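Local atomic coordinates of uncharacterized lipoprotein yjhA (Bacillus subtilis, PDB entry 3CFU), a protein that is of unknown function but is a predicted membrane-anchored lipoprotein, seen here as its soluble beta-rich DUF4352 domain. Residues 52-57 against 103-108; 125-130 against 137-142. All blocks are in the same frame, centred on the assembly; numbering follows the deposited sequence.

Interaction 1. Residues 52-57 against 103-108; sequences EVTMEN and KVTGVL
Lys103 lies across Glu56 at a non-hydrogen-bonded position of two antiparallel strands and packs against it from CG to CE. Its CB rests 3.7 Å from Met55 O. CG then packs on the Glu56 side chain, 3.7 Å from its CB, and the chain runs on extended through CD until CE stands 3.1 Å from Glu56 OE1. The tip adds little, since NZ is 3.9 Å from OE1, a long salt bridge; the methylenes do most of the touching. One pair along the same face, the hydroxyls of Thr54 and Thr105 share a hydrogen bond of 2.9 Å between their OG1 atoms. Thr105 holds CG2 anti to its backbone N, and this methyl lies 3.6 Å from Glu52 CG. Glu52 also reaches Arg91 with a salt bridge, and Thr54 OG1 bonds to Asn18 as well. On the reverse face Met55, a selenomethionine, sets CB 3.8 Å from Val104 CG1. Paired backbone bonds join Val53 with Gly106 and Met55 with Val104, that from Val53 N to Gly106 O being nearly straight at 167°. Such alternation, mostly polar on the face of Thr54, apolar on that of Val53, is typical of an antiparallel sheet covering a hydrophobic core.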
# COMPACT_ATOMS: atom_id res chain seq x y z
N GLU A 52 6.82 3.30 -0.35
CA GLU A 52 6.55 3.92 0.94
C GLU A 52 5.32 4.78 0.71
O GLU A 52 5.26 5.55 -0.25
CB GLU A 52 7.72 4.80 1.39
CG GLU A 52 7.49 5.43 2.75
CD GLU A 52 8.60 6.38 3.16
OE1 GLU A 52 8.71 7.46 2.56
OE2 GLU A 52 9.35 6.03 4.10
N VAL A 53 4.34 4.63 1.59
CA VAL A 53 3.09 5.38 1.49
C VAL A 53 2.74 6.03 2.84
O VAL A 53 3.27 5.64 3.88
CB VAL A 53 1.90 4.46 1.03
CG1 VAL A 53 2.23 3.80 -0.30
CG2 VAL A 53 1.62 3.40 2.07
N THR A 54 1.84 7.01 2.80
CA THR A 54 1.41 7.70 4.01
C THR A 54 -0.10 7.84 4.00
O THR A 54 -0.69 8.16 2.98
CB THR A 54 2.01 9.13 4.10
OG1 THR A 54 3.42 9.04 4.34
CG2 THR A 54 1.35 9.92 5.24
N MSE A 55 -0.71 7.59 5.16
CA MSE A 55 -2.14 7.72 5.35
C MSE A 55 -2.41 8.76 6.42
O MSE A 55 -1.85 8.70 7.52
CB MSE A 55 -2.77 6.39 5.81
CG MSE A 55 -2.92 5.36 4.71
SE MSE A 55 -3.65 3.66 5.32
CE MSE A 55 -5.43 4.22 5.84
N GLU A 56 -3.27 9.72 6.11
CA GLU A 56 -3.62 10.74 7.08
C GLU A 56 -5.12 10.71 7.34
O GLU A 56 -5.93 10.89 6.42
CB GLU A 56 -3.23 12.13 6.57
CG GLU A 56 -3.76 13.29 7.41
CD GLU A 56 -3.30 14.64 6.87
OE1 GLU A 56 -2.40 14.64 5.99
OE2 GLU A 56 -3.81 15.69 7.32
N ASN A 57 -5.48 10.46 8.59
CA ASN A 57 -6.88 10.42 8.97
C ASN A 57 -7.38 11.85 9.13
O ASN A 57 -6.87 12.60 9.97
CB ASN A 57 -7.06 9.64 10.27
CG ASN A 57 -8.51 9.44 10.62
OD1 ASN A 57 -8.85 8.75 11.58
ND2 ASN A 57 -9.38 10.05 9.82
N LYS A 103 -1.12 10.78 11.15
CA LYS A 103 -0.57 10.16 9.96
C LYS A 103 0.19 8.90 10.33
O LYS A 103 0.59 8.71 11.48
CB LYS A 103 0.42 11.09 9.25
CG LYS A 103 -0.17 12.38 8.72
CD LYS A 103 0.90 13.15 7.94
CE LYS A 103 0.36 14.43 7.34
NZ LYS A 103 1.44 15.17 6.63
N VAL A 104 0.38 8.03 9.35
CA VAL A 104 1.14 6.81 9.53
C VAL A 104 1.87 6.57 8.20
O VAL A 104 1.29 6.74 7.13
CB VAL A 104 0.21 5.61 9.94
CG1 VAL A 104 -0.89 5.40 8.91
CG2 VAL A 104 1.04 4.34 10.12
N THR A 105 3.15 6.23 8.28
CA THR A 105 3.93 6.00 7.08
C THR A 105 4.52 4.60 7.15
O THR A 105 5.01 4.18 8.20
CB THR A 105 5.06 7.06 6.92
OG1 THR A 105 4.49 8.38 6.97
CG2 THR A 105 5.77 6.90 5.58
N GLY A 106 4.46 3.88 6.03
CA GLY A 106 4.96 2.52 5.98
C GLY A 106 5.27 2.05 4.58
O GLY A 106 5.07 2.78 3.60
N VAL A 107 5.74 0.82 4.45
CA VAL A 107 6.10 0.31 3.15
C VAL A 107 5.36 -0.95 2.68
O VAL A 107 4.92 -1.76 3.50
CB VAL A 107 7.65 0.05 3.09
CG1 VAL A 107 8.41 1.38 3.29
CG2 VAL A 107 8.07 -0.94 4.18
N LEU A 108 5.21 -1.06 1.36
CA LEU A 108 4.58 -2.20 0.70
C LEU A 108 5.70 -2.75 -0.18
O LEU A 108 6.53 -1.98 -0.65
CB LEU A 108 3.41 -1.76 -0.20
CG LEU A 108 2.00 -1.51 0.35
CD1 LEU A 108 2.05 -1.20 1.83
CD2 LEU A 108 1.36 -0.37 -0.43

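Interaction 2. Residues 125-130 against 137-142; sequences NPFLAD and EERVKD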
# COMPACT_ATOMS: atom_id res chain seq x y z
N ASN A 125 -7.76 1.37 -1.72
CA ASN A 125 -9.20 1.47 -1.46
C ASN A 125 -9.33 1.78 0.03
O ASN A 125 -9.09 0.92 0.89
CB ASN A 125 -9.92 0.15 -1.80
CG ASN A 125 -11.44 0.30 -1.76
OD1 ASN A 125 -12.01 0.75 -0.76
ND2 ASN A 125 -12.10 -0.07 -2.85
N PRO A 126 -9.71 3.03 0.36
CA PRO A 126 -9.86 3.46 1.76
C PRO A 126 -10.89 2.69 2.57
O PRO A 126 -10.74 2.52 3.78
CB PRO A 126 -10.15 4.96 1.64
CG PRO A 126 -10.77 5.11 0.28
CD PRO A 126 -10.02 4.11 -0.59
N PHE A 127 -11.94 2.21 1.93
CA PHE A 127 -12.94 1.43 2.65
C PHE A 127 -12.28 0.09 3.03
O PHE A 127 -12.41 -0.37 4.16
CB PHE A 127 -14.17 1.20 1.76
CG PHE A 127 -15.25 0.39 2.42
CD1 PHE A 127 -15.94 0.90 3.52
CD2 PHE A 127 -15.58 -0.88 1.95
CE1 PHE A 127 -16.94 0.15 4.13
CE2 PHE A 127 -16.58 -1.64 2.57
CZ PHE A 127 -17.26 -1.12 3.65
N LEU A 128 -11.57 -0.52 2.09
CA LEU A 128 -10.88 -1.79 2.35
C LEU A 128 -9.75 -1.60 3.36
O LEU A 128 -9.55 -2.46 4.22
CB LEU A 128 -10.29 -2.35 1.04
CG LEU A 128 -11.02 -3.44 0.24
CD1 LEU A 128 -10.78 -4.82 0.88
CD2 LEU A 128 -12.51 -3.12 0.16
N ALA A 129 -9.02 -0.49 3.26
CA ALA A 129 -7.89 -0.18 4.14
C ALA A 129 -8.28 0.06 5.57
O ALA A 129 -7.46 -0.07 6.48
CB ALA A 129 -7.13 1.04 3.63
N ASP A 130 -9.53 0.45 5.78
CA ASP A 130 -10.00 0.73 7.13
C ASP A 130 -10.87 -0.42 7.60
O ASP A 130 -11.96 -0.66 7.08
CB ASP A 130 -10.77 2.04 7.16
CG ASP A 130 -11.21 2.43 8.55
OD1 ASP A 130 -10.99 1.65 9.50
OD2 ASP A 130 -11.79 3.54 8.69
N GLU A 137 -21.08 0.43 7.92
CA GLU A 137 -22.18 0.88 7.06
C GLU A 137 -22.08 2.38 6.87
O GLU A 137 -22.44 2.90 5.82
CB GLU A 137 -23.54 0.53 7.69
CG GLU A 137 -23.97 -0.91 7.52
CD GLU A 137 -24.25 -1.27 6.06
OE1 GLU A 137 -23.39 -1.00 5.19
OE2 GLU A 137 -25.34 -1.84 5.79
N GLU A 138 -21.57 3.07 7.89
CA GLU A 138 -21.45 4.52 7.84
C GLU A 138 -20.35 5.03 6.91
O GLU A 138 -20.07 6.23 6.88
CB GLU A 138 -21.21 5.06 9.25
CG GLU A 138 -22.34 4.74 10.22
CD GLU A 138 -21.96 4.98 11.67
OE1 GLU A 138 -21.32 6.01 11.95
OE2 GLU A 138 -22.30 4.13 12.53
N ARG A 139 -19.75 4.13 6.14
CA ARG A 139 -18.69 4.55 5.23
C ARG A 139 -18.57 3.72 3.95
O ARG A 139 -17.51 3.72 3.30
CB ARG A 139 -17.35 4.59 5.99
CG ARG A 139 -16.99 3.34 6.78
CD ARG A 139 -15.76 3.56 7.69
NE ARG A 139 -15.31 2.30 8.30
CZ ARG A 139 -14.58 1.39 7.66
NH1 ARG A 139 -14.20 1.59 6.40
NH2 ARG A 139 -14.25 0.26 8.27
N VAL A 140 -19.65 3.05 3.57
CA VAL A 140 -19.65 2.26 2.35
C VAL A 140 -19.38 3.13 1.12
O VAL A 140 -18.90 2.64 0.10
CB VAL A 140 -21.00 1.53 2.15
CG1 VAL A 140 -21.12 0.37 3.12
CG2 VAL A 140 -22.14 2.50 2.36
N LYS A 141 -19.68 4.42 1.21
CA LYS A 141 -19.45 5.32 0.09
C LYS A 141 -17.97 5.48 -0.27
O LYS A 141 -17.63 5.85 -1.39
CB LYS A 141 -20.07 6.69 0.38
CG LYS A 141 -21.60 6.69 0.40
CD LYS A 141 -22.15 8.10 0.53
CE LYS A 141 -23.66 8.17 0.28
NZ LYS A 141 -24.44 8.06 1.54
N ASP A 142 -17.09 5.19 0.69
CA ASP A 142 -15.65 5.29 0.46
C ASP A 142 -15.12 4.14 -0.38
O ASP A 142 -13.97 4.17 -0.81
CB ASP A 142 -14.90 5.31 1.80
CG ASP A 142 -15.21 6.53 2.64
OD1 ASP A 142 -15.68 7.55 2.07
OD2 ASP A 142 -14.99 6.48 3.87
O HOH W 1 -13.34 3.88 4.90
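Arg139 brings its guanidinium flat against the carboxylate of Asp130, the two planes only 10° apart, with Asp130 CG 3.6 Å above the centre of the group. In this stacked pose no N-H points at Asp130 OD1, and the long salt bridge to it from NH2 is charge alone. Within the contact the strongest directed bond goes to the backbone: NH2 donates to Asp130 O at 2.7 Å, well above the carbonyl plane. Phe127 crosses the arginine side chain at about a right angle, its ring turned 53° from the guanidinium, with CD1 3.4 Å from NH1 and 3.2 Å from Arg139 O. Phe127 CZ touches Val140 CG1 at 4.2 Å. A water accepts from NH1 at 2.9 Å and donates to Pro126 O and Asp142 OD2. Asn132 O and Asn135 OD1 take further arginine N-H groups, while Asp130 OD1 accepts from the backbone of Asn132 and Ser64. An alanine in place of Arg139 would probably leave Asp130 without its stacked positive charge and the water without its donor. The buried positive charge, probably balanced mainly by Asp130 and linked to Asp142 through the water, ties the 3-10 segment 137-142 to helix 126-129 chiefly through carbonyls and electrostatics.

Overall arrangement
Distance from the middle of the fold separates the two contacts in chemistry. The centre of interaction 1 lies about 8 Å from that of the chain; it joins strands 47-57 and 103-112 by regular backbone bonds, its inner face meeting Leu122 and Tyr124 of strand 121-124. Interaction 2, its centre about 15 Å from the chain's, has no beta pairing: one buried arginine, a water and an aromatic ring link a short helix to the 3-10 segment a few residues on. Both are only partly buried, and they share no secondary-structure element. They nevertheless touch, Met55 CE lying 4.2 Å from Ala129 CB, although their centres are about 17 Å apart. In sequence, interaction 1 comes first.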